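Side-chain contacts in beta-agarase B (Zobellia galactanivorans, PDB 4ATF), which hydrolyses the beta-1,4-galactosidic linkages of agarose at random positions along the polysaccharide, keeping the anomeric configuration and giving mainly the tetramer: residues 111-116 / 128-133; 255-260 / 297-302. The protein carries 1 engineered substitution. All coordinates share one frame; numbering follows the deposited sequence.

Contact 1: residues 111-116 / 128-133. With GAL (beta-D-galactopyranose), chain E; AAL (3,6-anhydro-alpha-L-galactopyranose), chain B.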
# COMPACT_ATOMS: atom_id res chain seq x y z
N VAL A 111 -5.00 -14.98 5.26
CA VAL A 111 -5.90 -14.14 4.46
C VAL A 111 -5.21 -13.77 3.13
O VAL A 111 -3.99 -13.51 3.10
CB VAL A 111 -6.33 -12.82 5.20
CG1 VAL A 111 -5.08 -11.90 5.56
CG2 VAL A 111 -7.48 -12.08 4.49
N TYR A 112 -5.95 -13.79 2.04
CA TYR A 112 -5.43 -13.41 0.72
C TYR A 112 -6.16 -12.11 0.38
O TYR A 112 -7.41 -12.09 0.40
CB TYR A 112 -5.83 -14.46 -0.37
CG TYR A 112 -5.27 -14.04 -1.73
CD1 TYR A 112 -3.88 -14.03 -1.92
CD2 TYR A 112 -6.10 -13.58 -2.76
CE1 TYR A 112 -3.30 -13.56 -3.13
CE2 TYR A 112 -5.53 -13.13 -4.02
CZ TYR A 112 -4.11 -13.11 -4.17
OH TYR A 112 -3.49 -12.65 -5.30
N ILE A 113 -5.40 -11.06 0.03
CA ILE A 113 -5.98 -9.77 -0.33
C ILE A 113 -5.37 -9.30 -1.63
O ILE A 113 -4.16 -9.37 -1.77
CB ILE A 113 -5.70 -8.74 0.77
CG1 ILE A 113 -6.32 -9.19 2.10
CG2 ILE A 113 -6.20 -7.34 0.36
CD1 ILE A 113 -5.86 -8.30 3.32
N GLU A 114 -6.22 -8.84 -2.56
CA GLU A 114 -5.79 -8.47 -3.89
C GLU A 114 -6.57 -7.26 -4.39
O GLU A 114 -7.83 -7.22 -4.39
CB GLU A 114 -6.01 -9.67 -4.82
CG GLU A 114 -5.41 -9.51 -6.23
CD GLU A 114 -5.73 -10.73 -7.11
OE1 GLU A 114 -6.83 -10.77 -7.70
OE2 GLU A 114 -4.88 -11.65 -7.24
N ALA A 115 -5.82 -6.27 -4.85
CA ALA A 115 -6.41 -5.06 -5.43
C ALA A 115 -6.14 -5.03 -6.91
O ALA A 115 -5.01 -5.29 -7.30
CB ALA A 115 -5.76 -3.85 -4.82
N ARG A 116 -7.16 -4.70 -7.72
CA ARG A 116 -6.93 -4.42 -9.11
C ARG A 116 -6.82 -2.86 -9.24
O ARG A 116 -7.80 -2.12 -8.97
CB ARG A 116 -8.05 -5.02 -9.98
CG ARG A 116 -7.92 -4.65 -11.50
CD ARG A 116 -8.96 -5.36 -12.37
NE ARG A 116 -8.53 -5.32 -13.82
CZ ARG A 116 -8.95 -4.43 -14.71
NH1 ARG A 116 -9.83 -3.49 -14.35
NH2 ARG A 116 -8.50 -4.47 -15.96
N VAL A 128 -1.35 0.44 -1.53
CA VAL A 128 -2.36 -0.37 -0.87
C VAL A 128 -1.58 -1.17 0.16
O VAL A 128 -0.65 -1.92 -0.19
CB VAL A 128 -3.02 -1.38 -1.87
CG1 VAL A 128 -4.02 -2.32 -1.16
CG2 VAL A 128 -3.73 -0.62 -3.01
N TRP A 129 -1.95 -1.04 1.44
CA TRP A 129 -1.14 -1.63 2.51
C TRP A 129 -1.96 -2.02 3.73
O TRP A 129 -3.18 -1.65 3.82
CB TRP A 129 0.06 -0.70 2.84
CG TRP A 129 -0.23 0.73 3.15
CD1 TRP A 129 -0.88 1.67 2.36
CD2 TRP A 129 0.16 1.41 4.35
NE1 TRP A 129 -0.90 2.89 3.02
CE2 TRP A 129 -0.26 2.75 4.23
CE3 TRP A 129 0.87 1.00 5.52
CZ2 TRP A 129 -0.03 3.71 5.25
CZ3 TRP A 129 1.13 1.95 6.53
CH2 TRP A 129 0.66 3.31 6.38
N LEU A 130 -1.34 -2.78 4.67
CA LEU A 130 -2.01 -3.26 5.90
C LEU A 130 -1.20 -2.73 7.07
O LEU A 130 0.07 -2.75 7.01
CB LEU A 130 -1.99 -4.80 6.00
CG LEU A 130 -2.57 -5.49 4.75
CD1 LEU A 130 -2.42 -7.03 4.96
CD2 LEU A 130 -4.04 -5.09 4.48
N LEU A 131 -1.85 -2.26 8.13
CA LEU A 131 -1.07 -1.64 9.27
C LEU A 131 -1.78 -2.01 10.57
O LEU A 131 -3.00 -1.79 10.66
CB LEU A 131 -1.02 -0.10 9.13
CG LEU A 131 -0.28 0.67 10.22
CD1 LEU A 131 1.20 0.26 10.10
CD2 LEU A 131 -0.44 2.20 9.97
N SER A 132 -1.06 -2.59 11.57
CA SER A 132 -1.71 -2.90 12.84
C SER A 132 -2.18 -1.61 13.57
O SER A 132 -1.66 -0.52 13.33
CB SER A 132 -0.74 -3.73 13.75
OG SER A 132 0.40 -2.92 14.10
N ALA A 133 -3.16 -1.78 14.48
CA ALA A 133 -3.74 -0.64 15.18
C ALA A 133 -2.65 0.17 15.94
O ALA A 133 -2.72 1.43 16.06
CB ALA A 133 -4.88 -1.15 16.15
C1 GAL E . 5.40 1.79 3.88
C2 GAL E . 5.76 2.73 5.02
C3 GAL E . 4.58 3.45 5.70
C4 GAL E . 3.82 4.18 4.57
C5 GAL E . 3.50 3.16 3.43
C6 GAL E . 2.64 3.75 2.30
O2 GAL E . 6.33 1.89 5.99
O3 GAL E . 5.20 4.37 6.62
O4 GAL E . 4.67 5.18 4.07
O5 GAL E . 4.63 2.47 2.90
O6 GAL E . 2.40 2.65 1.42
C1 AAL B . 4.90 4.13 8.01
C2 AAL B . 5.80 5.06 8.86
C3 AAL B . 5.17 5.19 10.28
C4 AAL B . 3.75 5.61 10.34
C5 AAL B . 3.07 4.48 9.61
C6 AAL B . 3.66 3.29 10.42
O2 AAL B . 5.87 6.34 8.24
O3 AAL B . 4.96 3.83 10.83
O4 AAL B . 3.14 5.85 11.57
O5 AAL B . 3.44 4.37 8.20

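Contact 2: residues 255-260 / 297-302. With NA (sodium ion), chain I.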
# COMPACT_ATOMS: atom_id res chain seq x y z
N MET A 255 -4.93 -6.24 11.22
CA MET A 255 -4.46 -5.00 10.55
C MET A 255 -5.62 -4.32 9.81
O MET A 255 -6.55 -5.00 9.33
CB MET A 255 -3.35 -5.33 9.53
CG MET A 255 -2.06 -5.84 10.20
SD MET A 255 -0.73 -6.00 9.03
CE MET A 255 0.50 -6.89 10.04
N ASP A 256 -5.57 -2.97 9.78
CA ASP A 256 -6.39 -2.12 8.95
C ASP A 256 -5.89 -2.19 7.47
O ASP A 256 -4.69 -2.31 7.21
CB ASP A 256 -6.20 -0.63 9.39
CG ASP A 256 -6.79 -0.32 10.79
OD1 ASP A 256 -7.73 -1.01 11.28
OD2 ASP A 256 -6.31 0.66 11.42
N ILE A 257 -6.80 -2.09 6.51
CA ILE A 257 -6.41 -2.00 5.12
C ILE A 257 -6.38 -0.51 4.81
O ILE A 257 -7.33 0.21 5.16
CB ILE A 257 -7.46 -2.69 4.22
CG1 ILE A 257 -7.64 -4.18 4.60
CG2 ILE A 257 -7.10 -2.45 2.70
CD1 ILE A 257 -8.86 -4.84 3.83
N ILE A 258 -5.30 -0.02 4.22
CA ILE A 258 -5.18 1.44 3.95
C ILE A 258 -4.91 1.57 2.43
O ILE A 258 -4.10 0.80 1.88
CB ILE A 258 -4.02 2.07 4.78
CG1 ILE A 258 -4.23 1.77 6.30
CG2 ILE A 258 -3.81 3.56 4.44
CD1 ILE A 258 -3.17 2.41 7.23
N ILE A 259 -5.62 2.52 1.76
CA ILE A 259 -5.36 2.84 0.35
C ILE A 259 -5.07 4.35 0.30
O ILE A 259 -5.91 5.13 0.75
CB ILE A 259 -6.60 2.46 -0.54
CG1 ILE A 259 -6.92 0.97 -0.34
CG2 ILE A 259 -6.30 2.87 -2.05
CD1 ILE A 259 -8.13 0.44 -1.18
N ASN A 260 -3.94 4.78 -0.28
CA ASN A 260 -3.62 6.18 -0.30
C ASN A 260 -2.62 6.50 -1.36
O ASN A 260 -2.20 5.61 -2.13
CB ASN A 260 -3.15 6.71 1.12
CG ASN A 260 -1.71 6.27 1.51
OD1 ASN A 260 -0.86 6.06 0.67
ND2 ASN A 260 -1.45 6.20 2.82
N ASP A 297 -9.99 -0.38 -9.06
CA ASP A 297 -11.23 -0.97 -9.59
C ASP A 297 -11.90 -1.83 -8.48
O ASP A 297 -13.13 -1.76 -8.28
CB ASP A 297 -10.89 -1.83 -10.84
CG ASP A 297 -12.12 -2.41 -11.54
OD1 ASP A 297 -13.26 -2.01 -11.21
OD2 ASP A 297 -11.95 -3.29 -12.42
N TRP A 298 -11.11 -2.61 -7.75
CA TRP A 298 -11.66 -3.42 -6.63
C TRP A 298 -10.58 -3.94 -5.71
O TRP A 298 -9.39 -3.93 -6.04
CB TRP A 298 -12.56 -4.59 -7.14
CG TRP A 298 -12.03 -5.46 -8.35
CD1 TRP A 298 -12.51 -5.47 -9.68
CD2 TRP A 298 -11.01 -6.48 -8.28
NE1 TRP A 298 -11.82 -6.46 -10.42
CE2 TRP A 298 -10.90 -7.07 -9.59
CE3 TRP A 298 -10.17 -6.93 -7.26
CZ2 TRP A 298 -9.98 -8.11 -9.87
CZ3 TRP A 298 -9.24 -7.95 -7.54
CH2 TRP A 298 -9.16 -8.53 -8.85
N ILE A 299 -11.01 -4.37 -4.54
CA ILE A 299 -10.16 -5.01 -3.59
C ILE A 299 -10.94 -6.20 -3.03
O ILE A 299 -12.11 -6.05 -2.57
CB ILE A 299 -9.61 -4.04 -2.50
CG1 ILE A 299 -8.59 -4.80 -1.57
CG2 ILE A 299 -10.76 -3.37 -1.75
CD1 ILE A 299 -7.76 -3.81 -0.72
N ARG A 300 -10.36 -7.40 -3.16
CA ARG A 300 -11.08 -8.61 -2.80
C ARG A 300 -10.25 -9.33 -1.74
O ARG A 300 -9.00 -9.29 -1.77
CB ARG A 300 -11.38 -9.46 -4.05
CG ARG A 300 -10.12 -10.11 -4.73
CD ARG A 300 -10.60 -10.67 -6.12
NE ARG A 300 -9.49 -11.40 -6.76
CZ ARG A 300 -9.56 -12.68 -7.17
NH1 ARG A 300 -10.71 -13.39 -7.11
NH2 ARG A 300 -8.49 -13.26 -7.74
N ILE A 301 -10.94 -9.95 -0.80
CA ILE A 301 -10.36 -10.51 0.40
C ILE A 301 -10.97 -11.92 0.60
O ILE A 301 -12.20 -12.08 0.55
CB ILE A 301 -10.75 -9.64 1.64
CG1 ILE A 301 -10.13 -8.22 1.51
CG2 ILE A 301 -10.34 -10.38 2.91
CD1 ILE A 301 -11.03 -7.03 2.06
N TYR A 302 -10.11 -12.93 0.78
CA TYR A 302 -10.59 -14.32 0.94
C TYR A 302 -9.92 -14.97 2.14
O TYR A 302 -8.76 -14.68 2.46
CB TYR A 302 -10.25 -15.18 -0.31
CG TYR A 302 -10.96 -14.76 -1.55
CD1 TYR A 302 -10.51 -13.66 -2.30
CD2 TYR A 302 -12.08 -15.47 -1.98
CE1 TYR A 302 -11.18 -13.26 -3.44
CE2 TYR A 302 -12.77 -15.08 -3.16
CZ TYR A 302 -12.29 -13.99 -3.88
OH TYR A 302 -12.96 -13.61 -5.04
NA NA I . -14.97 -1.41 -9.69
O HOH W 1 -16.17 -3.14 -10.83

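Contact 1: residues 111-116 / 128-133
Glu-114 OE2 is gripped by two donors: the hydroxyl of Tyr-112, donating from OH at 2.6 Å, and the guanidinium of Arg-200 through a salt bridge. The tyrosine hydroxyl arrives on the anti side of the carboxylate, 34° out of its plane, while OE2 lies level with the tyrosine ring at its edge. With OE1 bridged to Arg-300, the buried carboxylate has cationic partners at both oxygens and is likely to stay ionised.

That charge lies on the far side of strand 111-116. Toward residues 128-133 the chemistry is purely apolar. Ile-113 and Leu-130 reach tip to tip, and in the one of its two deposited conformers described here Ile-113 sets CD1 against both methyls of Leu-130, 3.9 Å from CD2 and 4.0 Å from CD1. Two residues along, Ala-115 CB meets Val-128 CG2 at 4.2 Å, with no hydrogen bond crossing the gap.

Alternation along strand 125-132 turns Trp-129 and Leu-131 to the other face, the floor of the glycan site. CG of Trp-129 sits between its backbone N and carbonyl carbon (chi1 53°), and the indole takes the galactose on one face, GAL C5 riding 3.7 Å above the plane over the ring centre, the geometry of a CH-pi contact. With an alanine here, the galactose would probably lose its flat support and be freer to shift in the cleft. Leu-131 adds CD1, 3.9 Å from C6 of the anhydrogalactose.

In the GH16 jelly-roll sandwich, strand 111-118 runs between strands 199-207 and 293-306, whereas strand 125-132 pairs with 137-145 and 255-262; Ile-141 of strand 137-145 touches both Ile-113 and Leu-130.

Contact 2: residues 255-260 / 297-302
Ile-257 meets two isoleucines of the facing strand with two different branches. Its CD1 comes tip to tip with Ile-301 CD1 at 3.6 Å, whereas its CG2 lies 3.7 Å from Ile-299 CD1, the two side chains sliding past each other in opposite directions. Ile-299 can reach this far because its CG1 branch is extended, trans to the backbone N. The same CD1 also has Ile-259 CD1 nearby, a looser contact at 4.3 Å. Ile-301 has its second torsion at 143°, well off a staggered value, a rotation that leaves its CD1 facing Ile-257.

The strands carrying these methyls run nearly antiparallel, at 165° with their axes 11.2 Å apart, and no hydrogen bond joins them. They belong to the two facing layers of the jelly-roll sandwich seen throughout GH16, so this is interlayer packing in the hydrophobic interior. Leu-130 leans on Ile-257 from the next strand of its layer, and Ile-113 on Ile-299 in the other.

Farther out, strand 297-302 turns polar residues to its opposite face. The guanidinium of Arg-300 gives Tyr-302 OH a weak hydrogen bond from NH1 and uses NE for a salt bridge with Glu-114. At the Asp-297 end of the segment, Asp-297 and Trp-298 together face Arg-116 in a classic beta bulge. There Asp-297 chelates a sodium ion with its carbonyl O at 2.3 Å and OD1 at 2.4 Å; its CG, trans to the backbone N (chi1 -175°) and beside the carbonyl carbon, brings both oxygens to one ion. Asn-37 O, Gly-81 O, Glu-39 OE2 and a water complete six ligands, and the remaining carboxylate oxygen, OD2, is tied to Arg-116 by a salt bridge.

How the contacts relate
Both contacts are buried, and they span the same gap between the two layers of the sandwich, their centres about 5 Å apart. Strands 111-118 and 293-306 are neighbours in one layer, 125-132 and 255-262 in the other; a probable hydrogen bond from Ile-258 N to Trp-129 O ties the latter pair. Between the layers each contact is aliphatic, with contact 2 relying on isoleucines alone and contact 1 mixing in leucine, valine and alanine. Each has a cleft-side strand, but residues 128-133 touch the sugars directly, through Trp-129 and Leu-131; contact 2 differs by carrying the sodium site at the Asp-297 end of segment 297-302.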